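Local coordinates for beta-1,4-mannanase (Aplysia kurodai, PDB 3VUP), which probably hydrolyses beta-1,4-mannosidic bonds in mannan as a digestive enzyme of the sea hare, at residues G20-W25 against R60-I65; H64-T69 against A113-D118; G77-P82 against Q134-K139; G125-Q130 against L201-W206. All blocks are in the same frame, centred on the assembly; numbering follows the deposited sequence. Where two conformers were deposited one is given.

Contact 1: residues G20-W25 against R60-I65; sequences GGNLPW and RLWIHI
Arg60 NH1 is gripped twice: by OD1 of Asn22 at 2.8 Å and by a salt bridge to Glu293. Its strand, 58-65, and strand 18-22 are the first two of the closed eight-stranded parallel TIM barrel, linked through helix 36-53 as a beta-alpha-beta crossover. Asn22 and Arg60 form a parallel bridge, and their side chains run together on one face of the sheet. Arg60 N donates to Gly21 O, while Leu23 N meets Arg60 O at 2.8 Å, nearly along the C=O axis. A cis peptide precedes Pro24, whose O receives Trp62 N at 2.9 Å, so pairing outlasts strand 18-22.

With CG anti to the backbone N (chi1 177°), the Arg60 chain extends from CG to NE beside Asn22, and OD1 lies near the plane of the guanidinium at its edge; NH1, in turn, sits above the amide plane, the two groups being almost perpendicular. Asp158 binds NE and Asn161 binds NH2, which fixes the rotation of the group, and the two carboxylates would probably keep it charged. A leucine in place of Arg60 would remove the guanidinium bonds but not the strand pairing, and would probably leave Asp158 and Glu293 without their countercharge and Asn22 less firmly held. Trp62 NE1 lies over one guanidinium face, and the Trp62 side chain comes within about 3 Å of a bound Tris molecule. Leu23 and Leu61 touch alongside each other, CB to CB at 3.9 Å. Trp25 makes a T-shaped contact with Trp62, planes at 69°, its CZ3 standing over the six-membered ring 3.5 Å from Trp62 CE3.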
loop_
_atom_site.group_PDB
_atom_site.type_symbol
_atom_site.label_atom_id
_atom_site.label_comp_id
_atom_site.label_asym_id
_atom_site.label_seq_id
_atom_site.Cartn_x
_atom_site.Cartn_y
_atom_site.Cartn_z
ATOM N N GLY A 20 -2.706 12.885 -1.229
ATOM C CA GLY A 20 -1.911 13.039 -0.034
ATOM C C GLY A 20 -0.521 12.506 -0.251
ATOM O O GLY A 20 0.113 12.762 -1.282
ATOM N N GLY A 21 -0.034 11.750 0.719
ATOM C CA GLY A 21 1.317 11.258 0.625
ATOM C C GLY A 21 1.615 10.101 1.545
ATOM O O GLY A 21 0.773 9.659 2.336
ATOM N N ASN A 22 2.840 9.612 1.407
ATOM C CA ASN A 22 3.414 8.595 2.268
ATOM C C ASN A 22 4.197 9.277 3.371
ATOM O O ASN A 22 5.113 10.047 3.069
ATOM C CB ASN A 22 4.407 7.750 1.474
ATOM C CG ASN A 22 3.750 6.861 0.450
ATOM O OD1 ASN A 22 3.547 5.682 0.702
ATOM N ND2 ASN A 22 3.451 7.410 -0.731
ATOM N N LEU A 23 3.862 8.989 4.624
ATOM C CA LEU A 23 4.573 9.574 5.754
ATOM C C LEU A 23 6.110 9.541 5.601
ATOM O O LEU A 23 6.738 10.591 5.672
ATOM C CB LEU A 23 4.100 8.935 7.064
ATOM C CG LEU A 23 4.712 9.490 8.344
ATOM C CD1 LEU A 23 4.259 10.925 8.560
ATOM C CD2 LEU A 23 4.332 8.614 9.526
ATOM N N PRO A 24 6.722 8.358 5.368
ATOM C CA PRO A 24 6.152 7.007 5.293
ATOM C C PRO A 24 6.270 6.258 6.617
ATOM O O PRO A 24 5.700 5.178 6.766
ATOM C CB PRO A 24 7.008 6.331 4.223
ATOM C CG PRO A 24 8.261 7.143 4.115
ATOM C CD PRO A 24 8.155 8.337 5.020
ATOM N N TRP A 25 7.017 6.848 7.546
ATOM C CA TRP A 25 7.256 6.331 8.885
ATOM C C TRP A 25 7.847 7.502 9.651
ATOM O O TRP A 25 8.197 8.526 9.061
ATOM C CB TRP A 25 8.257 5.159 8.866
ATOM C CG TRP A 25 9.491 5.445 8.083
ATOM C CD1 TRP A 25 10.526 6.268 8.439
ATOM C CD2 TRP A 25 9.800 4.949 6.780
ATOM N NE1 TRP A 25 11.465 6.307 7.435
ATOM C CE2 TRP A 25 11.044 5.503 6.406
ATOM C CE3 TRP A 25 9.152 4.083 5.893
ATOM C CZ2 TRP A 25 11.651 5.216 5.182
ATOM C CZ3 TRP A 25 9.755 3.802 4.674
ATOM C CH2 TRP A 25 10.990 4.372 4.330
ATOM N N ARG A 60 -0.486 7.319 3.604
ATOM C CA ARG A 60 0.016 5.949 3.642
ATOM C C ARG A 60 1.198 5.940 4.608
ATOM O O ARG A 60 2.041 6.835 4.571
ATOM C CB ARG A 60 0.457 5.513 2.246
ATOM C CG ARG A 60 1.061 4.103 2.176
ATOM C CD ARG A 60 1.164 3.677 0.736
ATOM N NE ARG A 60 1.713 2.350 0.463
ATOM C CZ ARG A 60 2.913 2.107 -0.062
ATOM N NH1 ARG A 60 3.799 3.082 -0.246
ATOM N NH2 ARG A 60 3.233 0.862 -0.389
ATOM N N LEU A 61 1.254 4.947 5.490
ATOM C CA LEU A 61 2.378 4.823 6.419
ATOM C C LEU A 61 2.593 3.351 6.729
ATOM O O LEU A 61 1.673 2.534 6.618
ATOM C CB LEU A 61 2.179 5.649 7.694
ATOM C CG LEU A 61 1.268 5.113 8.803
ATOM C CD1 LEU A 61 1.365 6.018 10.018
ATOM C CD2 LEU A 61 -0.175 5.010 8.350
ATOM N N TRP A 62 3.825 3.014 7.078
ATOM C CA TRP A 62 4.244 1.625 7.114
ATOM C C TRP A 62 4.306 1.105 8.541
ATOM O O TRP A 62 4.763 1.803 9.450
ATOM C CB TRP A 62 5.598 1.462 6.443
ATOM C CG TRP A 62 5.662 1.819 4.977
ATOM C CD1 TRP A 62 4.752 2.505 4.218
ATOM C CD2 TRP A 62 6.748 1.517 4.117
ATOM N NE1 TRP A 62 5.208 2.620 2.920
ATOM C CE2 TRP A 62 6.442 2.022 2.839
ATOM C CE3 TRP A 62 7.955 0.838 4.301
ATOM C CZ2 TRP A 62 7.317 1.887 1.753
ATOM C CZ3 TRP A 62 8.812 0.703 3.241
ATOM C CH2 TRP A 62 8.497 1.232 1.980
ATOM N N ILE A 63 3.857 -0.137 8.717
ATOM C CA ILE A 63 3.644 -0.716 10.037
ATOM C C ILE A 63 4.707 -1.763 10.387
ATOM O O ILE A 63 5.705 -1.423 11.017
ATOM C CB ILE A 63 2.206 -1.295 10.182
ATOM C CG1 ILE A 63 1.151 -0.286 9.676
ATOM C CG2 ILE A 63 1.948 -1.710 11.619
ATOM C CD1 ILE A 63 1.158 1.055 10.375
ATOM N N HIS A 64 4.519 -3.025 9.992
ATOM C CA HIS A 64 5.466 -4.075 10.395
ATOM C C HIS A 64 6.793 -3.978 9.643
ATOM O O HIS A 64 7.864 -4.229 10.210
ATOM C CB HIS A 64 4.921 -5.488 10.153
ATOM C CG HIS A 64 3.546 -5.760 10.694
ATOM N ND1 HIS A 64 3.141 -5.429 11.971
ATOM C CD2 HIS A 64 2.510 -6.427 10.134
ATOM C CE1 HIS A 64 1.899 -5.847 12.156
ATOM N NE2 HIS A 64 1.497 -6.464 11.060
ATOM N N ILE A 65 6.697 -3.680 8.346
ATOM C CA ILE A 65 7.832 -3.574 7.432
ATOM C C ILE A 65 8.435 -4.962 7.199
ATOM O O ILE A 65 7.916 -5.710 6.369
ATOM C CB ILE A 65 8.816 -2.451 7.833
ATOM C CG1 ILE A 65 8.007 -1.162 8.053
ATOM C CG2 ILE A 65 9.851 -2.246 6.757
ATOM C CD1 ILE A 65 8.824 0.100 8.124
#

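Contact 2: residues H64-T69 against A113-D118; sequences HIQGET and AAVNQD
The carboxamide of Gln66 reaches across to the loop that follows barrel strand 105-112 and bonds to it with both ends. NE2 gives a hydrogen bond to Val115 O at 2.8 Å, coming from above the plane of that carbonyl. OE1 takes Gln117 N at 3.0 Å on an in-plane lone pair. Val115 CG2 packs beside OE1, and Gln117 CB lies 3.4 Å from the same Gln66 OE1. The chain is extended beyond CG, with CG anti to the carbonyl carbon, and so spans the gap; NE2 has a further acceptor in Asn112 O.

In the next shell, Glu68 folds back so that the syn lone pair of OE2 accepts Gln66 N at 2.9 Å. Its other oxygen, OE1, accepts a hydrogen bond from a water that also donates to Gln117 OE1. The turn closes with Gly67 N on His64 O, and Asp118 ties the opposite loop to the start of helix 122-128 through Leu123 N and Asp124 N. A leucine at Gln66 would lose the amide bonds and would probably let the 113-118 loop loosen. One neutral amide, used as donor and acceptor, thus joins two irregular loops beyond the barrel strands, with solvent bridging alongside.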
loop_
_atom_site.group_PDB
_atom_site.type_symbol
_atom_site.label_atom_id
_atom_site.label_comp_id
_atom_site.label_asym_id
_atom_site.label_seq_id
_atom_site.Cartn_x
_atom_site.Cartn_y
_atom_site.Cartn_z
ATOM N N HIS A 64 4.519 -3.025 9.992
ATOM C CA HIS A 64 5.466 -4.075 10.395
ATOM C C HIS A 64 6.793 -3.978 9.643
ATOM O O HIS A 64 7.864 -4.229 10.210
ATOM C CB HIS A 64 4.921 -5.488 10.153
ATOM C CG HIS A 64 3.546 -5.760 10.694
ATOM N ND1 HIS A 64 3.141 -5.429 11.971
ATOM C CD2 HIS A 64 2.510 -6.427 10.134
ATOM C CE1 HIS A 64 1.899 -5.847 12.156
ATOM N NE2 HIS A 64 1.497 -6.464 11.060
ATOM N N ILE A 65 6.697 -3.680 8.346
ATOM C CA ILE A 65 7.832 -3.574 7.432
ATOM C C ILE A 65 8.435 -4.962 7.199
ATOM O O ILE A 65 7.916 -5.710 6.369
ATOM C CB ILE A 65 8.816 -2.451 7.833
ATOM C CG1 ILE A 65 8.007 -1.162 8.053
ATOM C CG2 ILE A 65 9.851 -2.246 6.757
ATOM C CD1 ILE A 65 8.824 0.100 8.124
ATOM N N GLN A 66 9.483 -5.337 7.930
ATOM C CA GLN A 66 9.972 -6.711 7.838
ATOM C C GLN A 66 10.001 -7.410 9.197
ATOM O O GLN A 66 10.749 -8.358 9.410
ATOM C CB GLN A 66 11.319 -6.776 7.110
ATOM C CG GLN A 66 11.176 -6.247 5.690
ATOM C CD GLN A 66 12.384 -6.464 4.805
ATOM O OE1 GLN A 66 13.532 -6.282 5.229
ATOM N NE2 GLN A 66 12.131 -6.826 3.543
ATOM N N GLY A 67 9.143 -6.962 10.105
ATOM C CA GLY A 67 8.991 -7.617 11.390
ATOM C C GLY A 67 10.018 -7.219 12.429
ATOM O O GLY A 67 10.265 -7.972 13.369
ATOM N N GLU A 68 10.599 -6.033 12.268
ATOM C CA GLU A 68 11.601 -5.533 13.207
ATOM C C GLU A 68 11.080 -5.469 14.644
ATOM O O GLU A 68 11.790 -5.843 15.586
ATOM C CB GLU A 68 12.092 -4.157 12.768
ATOM C CG GLU A 68 13.017 -4.144 11.555
ATOM C CD GLU A 68 12.334 -4.255 10.195
ATOM O OE1 GLU A 68 13.091 -4.206 9.203
ATOM O OE2 GLU A 68 11.086 -4.391 10.100
ATOM N N THR A 69 9.847 -4.987 14.812
ATOM C CA THR A 69 9.250 -4.890 16.145
ATOM C C THR A 69 7.823 -5.420 16.254
ATOM O O THR A 69 7.430 -5.880 17.313
ATOM C CB THR A 69 9.306 -3.466 16.732
ATOM O OG1 THR A 69 8.548 -2.571 15.913
ATOM C CG2 THR A 69 10.733 -2.980 16.838
ATOM N N ALA A 113 8.913 -5.378 0.815
ATOM C CA ALA A 113 9.884 -6.206 0.106
ATOM C C ALA A 113 10.847 -5.388 -0.767
ATOM O O ALA A 113 11.551 -5.950 -1.607
ATOM C CB ALA A 113 9.180 -7.268 -0.734
ATOM N N ALA A 114 10.900 -4.069 -0.562
ATOM C CA ALA A 114 11.791 -3.211 -1.362
ATOM C C ALA A 114 13.247 -3.220 -0.899
ATOM O O ALA A 114 14.117 -2.675 -1.581
ATOM C CB ALA A 114 11.272 -1.788 -1.400
ATOM N N VAL A 115 13.488 -3.790 0.279
ATOM C CA VAL A 115 14.832 -4.018 0.790
ATOM C C VAL A 115 14.891 -5.461 1.266
ATOM O O VAL A 115 13.859 -6.100 1.438
ATOM C CB VAL A 115 15.201 -3.057 1.948
ATOM C CG1 VAL A 115 15.226 -1.617 1.455
ATOM C CG2 VAL A 115 14.250 -3.229 3.133
ATOM N N ASN A 116 16.102 -5.967 1.459
ATOM C CA ASN A 116 16.319 -7.339 1.890
ATOM C C ASN A 116 17.068 -7.271 3.217
ATOM O O ASN A 116 18.287 -7.469 3.269
ATOM C CB ASN A 116 17.126 -8.076 0.820
ATOM C CG ASN A 116 17.213 -9.583 1.050
ATOM O OD1 ASN A 116 16.878 -10.098 2.112
ATOM N ND2 ASN A 116 17.675 -10.293 0.028
ATOM N N GLN A 117 16.323 -6.985 4.291
ATOM C CA GLN A 117 16.875 -6.772 5.638
ATOM C C GLN A 117 16.185 -7.638 6.693
ATOM O O GLN A 117 16.347 -7.420 7.894
ATOM C CB GLN A 117 16.696 -5.312 6.054
ATOM C CG GLN A 117 17.314 -4.316 5.108
ATOM C CD GLN A 117 16.911 -2.892 5.425
ATOM O OE1 GLN A 117 16.219 -2.633 6.412
ATOM N NE2 GLN A 117 17.351 -1.959 4.592
ATOM N N ASP A 118 15.402 -8.605 6.236
ATOM C CA ASP A 118 14.551 -9.426 7.095
ATOM C C ASP A 118 15.316 -10.171 8.203
ATOM O O ASP A 118 15.528 -11.368 8.087
ATOM C CB ASP A 118 13.787 -10.401 6.180
ATOM C CG ASP A 118 12.871 -11.365 6.926
ATOM O OD1 ASP A 118 12.535 -12.408 6.324
ATOM O OD2 ASP A 118 12.487 -11.101 8.082
HETATM O O HOH W 1 15.723 -3.724 9.244
HETATM O O HOH W 2 14.243 -6.848 9.832
#

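Contact 3: residues G77-P82 against Q134-K139; sequences GFVTGP and QSYIDK. With SO4 (sulfate ion), chain H.
The Tyr136 ring has Val79 CG2 at its edge, near the ring plane, 4.2 Å from CD1, while Trp111 meets the ring edge-to-face and the His64 ring lies almost perpendicular to it. The Tyr136 hydroxyl is hydrogen-bonded to His64 NE2. The Phe78 ring approaches Ser135 OG obliquely, with CD1 3.9 Å from that oxygen. Val79 fills the middle: its CB and CG2 press on the helix backbone at Tyr136 CA, each at 3.7 Å.

The polar link is Val79 N to Ser135 OG, 2.9 Å and nearly straight at 163°. OG occupies the crowded position between backbone N and carbonyl carbon (chi1 75°), which lets it also bond Lys132 O one turn back. Further on, Lys139 O receives a CA-H contact from Gly81 at 3.3 Å and touches Pro82 CD. Lys139 CB and CG lie against Val79 O, the bend at chi2 brings CD to Thr80 O, and a water joins NZ to that same oxygen. Away from the strand, Gln134 NE2 bonds a sulfate, probably from the crystallisation liquor, that Lys142 and Lys251 also bind.

Strand 79-81, paired antiparallel with 72-73, runs nearly parallel to the local axis of helix 130-147, which on another side packs against helix 197-214 through Ile137 and Trp206.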
loop_
_atom_site.group_PDB
_atom_site.type_symbol
_atom_site.label_atom_id
_atom_site.label_comp_id
_atom_site.label_asym_id
_atom_site.label_seq_id
_atom_site.Cartn_x
_atom_site.Cartn_y
_atom_site.Cartn_z
ATOM N N GLY A 77 9.969 -18.474 14.512
ATOM C CA GLY A 77 9.397 -17.695 13.426
ATOM C C GLY A 77 7.882 -17.722 13.338
ATOM O O GLY A 77 7.302 -17.236 12.360
ATOM N N PHE A 78 7.231 -18.286 14.351
ATOM C CA PHE A 78 5.776 -18.210 14.438
ATOM C C PHE A 78 5.390 -16.944 15.174
ATOM O O PHE A 78 6.110 -16.486 16.056
ATOM C CB PHE A 78 5.200 -19.432 15.152
ATOM C CG PHE A 78 5.326 -20.699 14.361
ATOM C CD1 PHE A 78 4.272 -21.161 13.591
ATOM C CD2 PHE A 78 6.507 -21.420 14.371
ATOM C CE1 PHE A 78 4.391 -22.324 12.856
ATOM C CE2 PHE A 78 6.632 -22.583 13.637
ATOM C CZ PHE A 78 5.573 -23.034 12.879
ATOM N N VAL A 79 4.251 -16.371 14.808
ATOM C CA VAL A 79 3.781 -15.146 15.437
ATOM C C VAL A 79 3.027 -15.455 16.729
ATOM O O VAL A 79 2.178 -16.349 16.758
ATOM C CB VAL A 79 2.910 -14.339 14.455
ATOM C CG1 VAL A 79 2.250 -13.159 15.148
ATOM C CG2 VAL A 79 3.760 -13.882 13.283
ATOM N N THR A 80 3.351 -14.719 17.793
ATOM C CA THR A 80 2.712 -14.921 19.090
ATOM C C THR A 80 1.614 -13.918 19.405
ATOM O O THR A 80 0.749 -14.186 20.237
ATOM C CB THR A 80 3.737 -14.891 20.246
ATOM O OG1 THR A 80 4.367 -13.604 20.307
ATOM C CG2 THR A 80 4.790 -15.960 20.045
ATOM N N GLY A 81 1.656 -12.762 18.754
ATOM C CA GLY A 81 0.695 -11.712 19.026
ATOM C C GLY A 81 1.054 -10.463 18.249
ATOM O O GLY A 81 2.054 -10.443 17.529
ATOM N N PRO A 82 0.245 -9.407 18.389
ATOM C CA PRO A 82 0.478 -8.168 17.639
ATOM C C PRO A 82 1.772 -7.461 18.045
ATOM O O PRO A 82 2.384 -6.767 17.231
ATOM C CB PRO A 82 -0.752 -7.311 17.981
ATOM C CG PRO A 82 -1.784 -8.289 18.429
ATOM C CD PRO A 82 -1.023 -9.367 19.139
ATOM N N GLN A 134 -0.354 -18.640 8.864
ATOM C CA GLN A 134 -1.604 -18.756 9.609
ATOM C C GLN A 134 -1.476 -18.201 11.031
ATOM O O GLN A 134 -2.424 -17.607 11.549
ATOM C CB GLN A 134 -2.128 -20.194 9.627
ATOM C CG GLN A 134 -3.597 -20.295 10.050
ATOM C CD GLN A 134 -4.551 -19.533 9.131
ATOM O OE1 GLN A 134 -4.419 -19.563 7.904
ATOM N NE2 GLN A 134 -5.523 -18.848 9.727
ATOM N N SER A 135 -0.313 -18.379 11.657
ATOM C CA SER A 135 -0.095 -17.799 12.984
ATOM C C SER A 135 -0.111 -16.270 12.954
ATOM O O SER A 135 -0.650 -15.643 13.860
ATOM C CB SER A 135 1.172 -18.346 13.668
ATOM O OG SER A 135 2.373 -17.819 13.130
ATOM N N TYR A 136 0.459 -15.666 11.913
ATOM C CA TYR A 136 0.357 -14.216 11.769
ATOM C C TYR A 136 -1.105 -13.792 11.674
ATOM O O TYR A 136 -1.555 -12.853 12.347
ATOM C CB TYR A 136 1.132 -13.690 10.541
ATOM C CG TYR A 136 0.828 -12.229 10.307
ATOM C CD1 TYR A 136 1.162 -11.281 11.268
ATOM C CD2 TYR A 136 0.154 -11.798 9.165
ATOM C CE1 TYR A 136 0.855 -9.945 11.099
ATOM C CE2 TYR A 136 -0.152 -10.456 8.984
ATOM C CZ TYR A 136 0.199 -9.538 9.956
ATOM O OH TYR A 136 -0.134 -8.213 9.771
ATOM N N ILE A 137 -1.847 -14.489 10.824
ATOM C CA ILE A 137 -3.239 -14.155 10.594
ATOM C C ILE A 137 -4.067 -14.282 11.870
ATOM O O ILE A 137 -4.822 -13.371 12.225
ATOM C CB ILE A 137 -3.786 -15.010 9.459
ATOM C CG1 ILE A 137 -3.170 -14.530 8.137
ATOM C CG2 ILE A 137 -5.311 -14.953 9.424
ATOM C CD1 ILE A 137 -3.463 -15.413 6.964
ATOM N N ASP A 138 -3.898 -15.390 12.581
ATOM C CA ASP A 138 -4.725 -15.657 13.750
ATOM C C ASP A 138 -4.303 -14.870 14.989
ATOM O O ASP A 138 -5.146 -14.403 15.750
ATOM C CB ASP A 138 -4.762 -17.155 14.047
ATOM C CG ASP A 138 -5.536 -17.934 13.005
ATOM O OD1 ASP A 138 -6.323 -17.312 12.262
ATOM O OD2 ASP A 138 -5.370 -19.169 12.936
ATOM N N LYS A 139 -2.999 -14.714 15.187
ATOM C CA LYS A 139 -2.495 -14.104 16.415
ATOM C C LYS A 139 -2.267 -12.594 16.333
ATOM O O LYS A 139 -2.185 -11.928 17.370
ATOM C CB LYS A 139 -1.206 -14.794 16.872
ATOM C CG LYS A 139 -1.392 -16.232 17.312
ATOM C CD LYS A 139 -2.050 -16.295 18.685
ATOM C CE LYS A 139 -1.962 -17.684 19.297
ATOM N NZ LYS A 139 -2.187 -17.642 20.772
HETATM S S SO4 H . -9.187 -18.840 8.089
HETATM O O1 SO4 H . -7.777 -18.805 8.470
HETATM O O2 SO4 H . -9.326 -19.129 6.655
HETATM O O3 SO4 H . -9.882 -19.875 8.847
HETATM O O4 SO4 H . -9.792 -17.543 8.391
HETATM O O HOH W 3 0.485 -16.905 21.146
#

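Contact 4: residues G125-Q130 against L201-W206; sequences GLIKDQ and LRFLNW
Helix 122-128 ends here: Asp129 leaves helical geometry (phi/psi -115/114°) and becomes the N-cap of helix 130-147, its OD2 accepting Lys132 N. Residues 201-206 form an unbroken part of helix 197-214, closest at Phe203 CA, 5.7 Å from Ile127 CA.

Ile127 CG1 sits over the face of the Phe203 ring, a CH-pi contact 4.0 Å from the centroid. Leu126 CB touches CE1 of this ring at 3.9 Å, and Leu126 O lies at its edge. Arg202, bent at chi3, swings its guanidinium toward the closing turn of helix 122-128, where carbonyl oxygens would probably favour its charge; a water accepts a hydrogen bond from NE and donates one to Leu126 O. NH2 makes a salt bridge with Asp199 and lies 3.0 Å from Ile127 O. Gln130 crosses the arginine at about a right angle, with CG over one guanidinium face, 3.4 Å from NE. Its CD also meets Trp206 CH2 at 3.7 Å, while Arg202 CG lies over one face of the Trp206 indole, toward its rim.

Inside, Phe203 rests on Met160 of barrel strand 157-161 and Leu133 of helix 130-147; on the side of helix 242-249, Trp206 NE1 bonds Gly249 O.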
loop_
_atom_site.group_PDB
_atom_site.type_symbol
_atom_site.label_atom_id
_atom_site.label_comp_id
_atom_site.label_asym_id
_atom_site.label_seq_id
_atom_site.Cartn_x
_atom_site.Cartn_y
_atom_site.Cartn_z
ATOM N N GLY A 125 9.664 -16.458 6.428
ATOM C CA GLY A 125 8.896 -17.596 6.905
ATOM C C GLY A 125 7.400 -17.467 6.676
ATOM O O GLY A 125 6.716 -18.463 6.426
ATOM N N LEU A 126 6.877 -16.248 6.771
ATOM C CA LEU A 126 5.460 -16.033 6.505
ATOM C C LEU A 126 5.131 -16.238 5.030
ATOM O O LEU A 126 4.035 -16.685 4.682
ATOM C CB LEU A 126 5.036 -14.629 6.926
ATOM C CG LEU A 126 5.237 -14.264 8.392
ATOM C CD1 LEU A 126 4.643 -12.888 8.640
ATOM C CD2 LEU A 126 4.607 -15.299 9.314
ATOM N N ILE A 127 6.076 -15.897 4.159
ATOM C CA ILE A 127 5.874 -16.063 2.725
ATOM C C ILE A 127 5.986 -17.532 2.313
ATOM O O ILE A 127 5.214 -18.016 1.480
ATOM C CB ILE A 127 6.870 -15.200 1.928
ATOM C CG1 ILE A 127 6.596 -13.715 2.191
ATOM C CG2 ILE A 127 6.791 -15.504 0.440
ATOM C CD1 ILE A 127 7.699 -12.789 1.711
ATOM N N LYS A 128 6.935 -18.245 2.909
ATOM C CA LYS A 128 7.221 -19.604 2.472
ATOM C C LYS A 128 6.453 -20.706 3.212
ATOM O O LYS A 128 6.202 -21.760 2.630
ATOM C CB LYS A 128 8.728 -19.879 2.525
ATOM C CG LYS A 128 9.526 -19.080 1.509
ATOM C CD LYS A 128 11.005 -19.426 1.559
ATOM C CE LYS A 128 11.780 -18.636 0.514
ATOM N NZ LYS A 128 13.251 -18.658 0.752
ATOM N N ASP A 129 6.087 -20.460 4.470
ATOM C CA ASP A 129 5.547 -21.490 5.362
ATOM C C ASP A 129 4.098 -21.160 5.717
ATOM O O ASP A 129 3.819 -20.160 6.381
ATOM C CB ASP A 129 6.425 -21.573 6.624
ATOM C CG ASP A 129 6.035 -22.709 7.570
ATOM O OD1 ASP A 129 6.957 -23.367 8.098
ATOM O OD2 ASP A 129 4.833 -22.933 7.818
ATOM N N GLN A 130 3.178 -22.006 5.263
ATOM C CA GLN A 130 1.748 -21.784 5.476
ATOM C C GLN A 130 1.357 -21.759 6.949
ATOM O O GLN A 130 0.460 -21.017 7.348
ATOM C CB GLN A 130 0.922 -22.848 4.744
ATOM C CG GLN A 130 0.991 -22.777 3.228
ATOM C CD GLN A 130 -0.002 -23.714 2.554
ATOM O OE1 GLN A 130 -0.193 -23.669 1.339
ATOM N NE2 GLN A 130 -0.641 -24.565 3.346
ATOM N N LEU A 201 1.489 -14.868 -3.857
ATOM C CA LEU A 201 0.057 -14.721 -4.080
ATOM C C LEU A 201 -0.759 -15.389 -2.975
ATOM O O LEU A 201 -1.818 -14.880 -2.603
ATOM C CB LEU A 201 -0.348 -15.192 -5.475
ATOM C CG LEU A 201 0.212 -14.363 -6.629
ATOM C CD1 LEU A 201 -0.115 -15.043 -7.948
ATOM C CD2 LEU A 201 -0.324 -12.933 -6.586
ATOM N N ARG A 202 -0.289 -16.518 -2.451
ATOM C CA ARG A 202 -0.949 -17.117 -1.303
ATOM C C ARG A 202 -0.878 -16.163 -0.113
ATOM O O ARG A 202 -1.868 -15.939 0.579
ATOM C CB ARG A 202 -0.316 -18.458 -0.938
ATOM C CG ARG A 202 -0.876 -19.032 0.352
ATOM C CD ARG A 202 -0.201 -20.338 0.755
ATOM N NE ARG A 202 1.207 -20.160 1.098
ATOM C CZ ARG A 202 2.215 -20.597 0.352
ATOM N NH1 ARG A 202 1.977 -21.236 -0.786
ATOM N NH2 ARG A 202 3.464 -20.390 0.745
ATOM N N PHE A 203 0.307 -15.613 0.122
ATOM C CA PHE A 203 0.556 -14.659 1.202
ATOM C C PHE A 203 -0.432 -13.499 1.132
ATOM O O PHE A 203 -1.030 -13.118 2.140
ATOM C CB PHE A 203 2.017 -14.204 1.064
ATOM C CG PHE A 203 2.472 -13.130 2.026
ATOM C CD1 PHE A 203 2.855 -13.438 3.325
ATOM C CD2 PHE A 203 2.640 -11.831 1.580
ATOM C CE1 PHE A 203 3.337 -12.449 4.178
ATOM C CE2 PHE A 203 3.114 -10.843 2.423
ATOM C CZ PHE A 203 3.467 -11.148 3.719
ATOM N N LEU A 204 -0.613 -12.961 -0.068
ATOM C CA LEU A 204 -1.539 -11.858 -0.271
ATOM C C LEU A 204 -3.007 -12.291 -0.159
ATOM O O LEU A 204 -3.800 -11.648 0.529
ATOM C CB LEU A 204 -1.257 -11.180 -1.614
ATOM C CG LEU A 204 0.137 -10.548 -1.765
ATOM C CD1 LEU A 204 0.394 -10.147 -3.211
ATOM C CD2 LEU A 204 0.304 -9.349 -0.846
ATOM N N ASN A 205 -3.360 -13.388 -0.819
ATOM C CA ASN A 205 -4.734 -13.890 -0.793
ATOM C C ASN A 205 -5.197 -14.174 0.629
ATOM O O ASN A 205 -6.299 -13.784 1.020
ATOM C CB ASN A 205 -4.832 -15.153 -1.657
ATOM C CG ASN A 205 -6.196 -15.831 -1.594
ATOM O OD1 ASN A 205 -6.334 -16.928 -1.053
ATOM N ND2 ASN A 205 -7.207 -15.192 -2.166
ATOM N N TRP A 206 -4.369 -14.859 1.413
ATOM C CA TRP A 206 -4.803 -15.236 2.756
ATOM C C TRP A 206 -4.993 -14.014 3.645
ATOM O O TRP A 206 -5.935 -13.952 4.433
ATOM C CB TRP A 206 -3.832 -16.224 3.398
ATOM C CG TRP A 206 -3.905 -17.619 2.831
ATOM C CD1 TRP A 206 -4.520 -18.023 1.671
ATOM C CD2 TRP A 206 -3.347 -18.800 3.419
ATOM N NE1 TRP A 206 -4.369 -19.380 1.506
ATOM C CE2 TRP A 206 -3.651 -19.880 2.561
ATOM C CE3 TRP A 206 -2.611 -19.047 4.581
ATOM C CZ2 TRP A 206 -3.243 -21.188 2.835
ATOM C CZ3 TRP A 206 -2.209 -20.340 4.847
ATOM C CH2 TRP A 206 -2.529 -21.396 3.980
HETATM O O HOH W 4 2.839 -19.071 3.508
HETATM O O HOH W 5 2.475 -17.495 1.957
#

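Contact 1 lies nearest the chain's centre, contact 2 next, and contacts 4 and 3 farther out. Contact 1 is core, strand on strand, with a buried arginine held by carboxylates and amides. Contact 2 begins on the same strand, 58-65, and joins the loops beyond the strand ends by amide and water bonds, partly open to solvent. Contacts 3 and 4 are partly buried, with apolar side chains packed beneath polar rims. Leu126 meets Tyr136 and Val79 where helices 122-128 and 130-147 follow each other; Ile137 meets Trp206 where helix 130-147 packs on helix 197-214. His64, within the shared run of contacts 1 and 2, bonds Tyr136 of contact 3; contact 4 touches neither contact 1 nor contact 2.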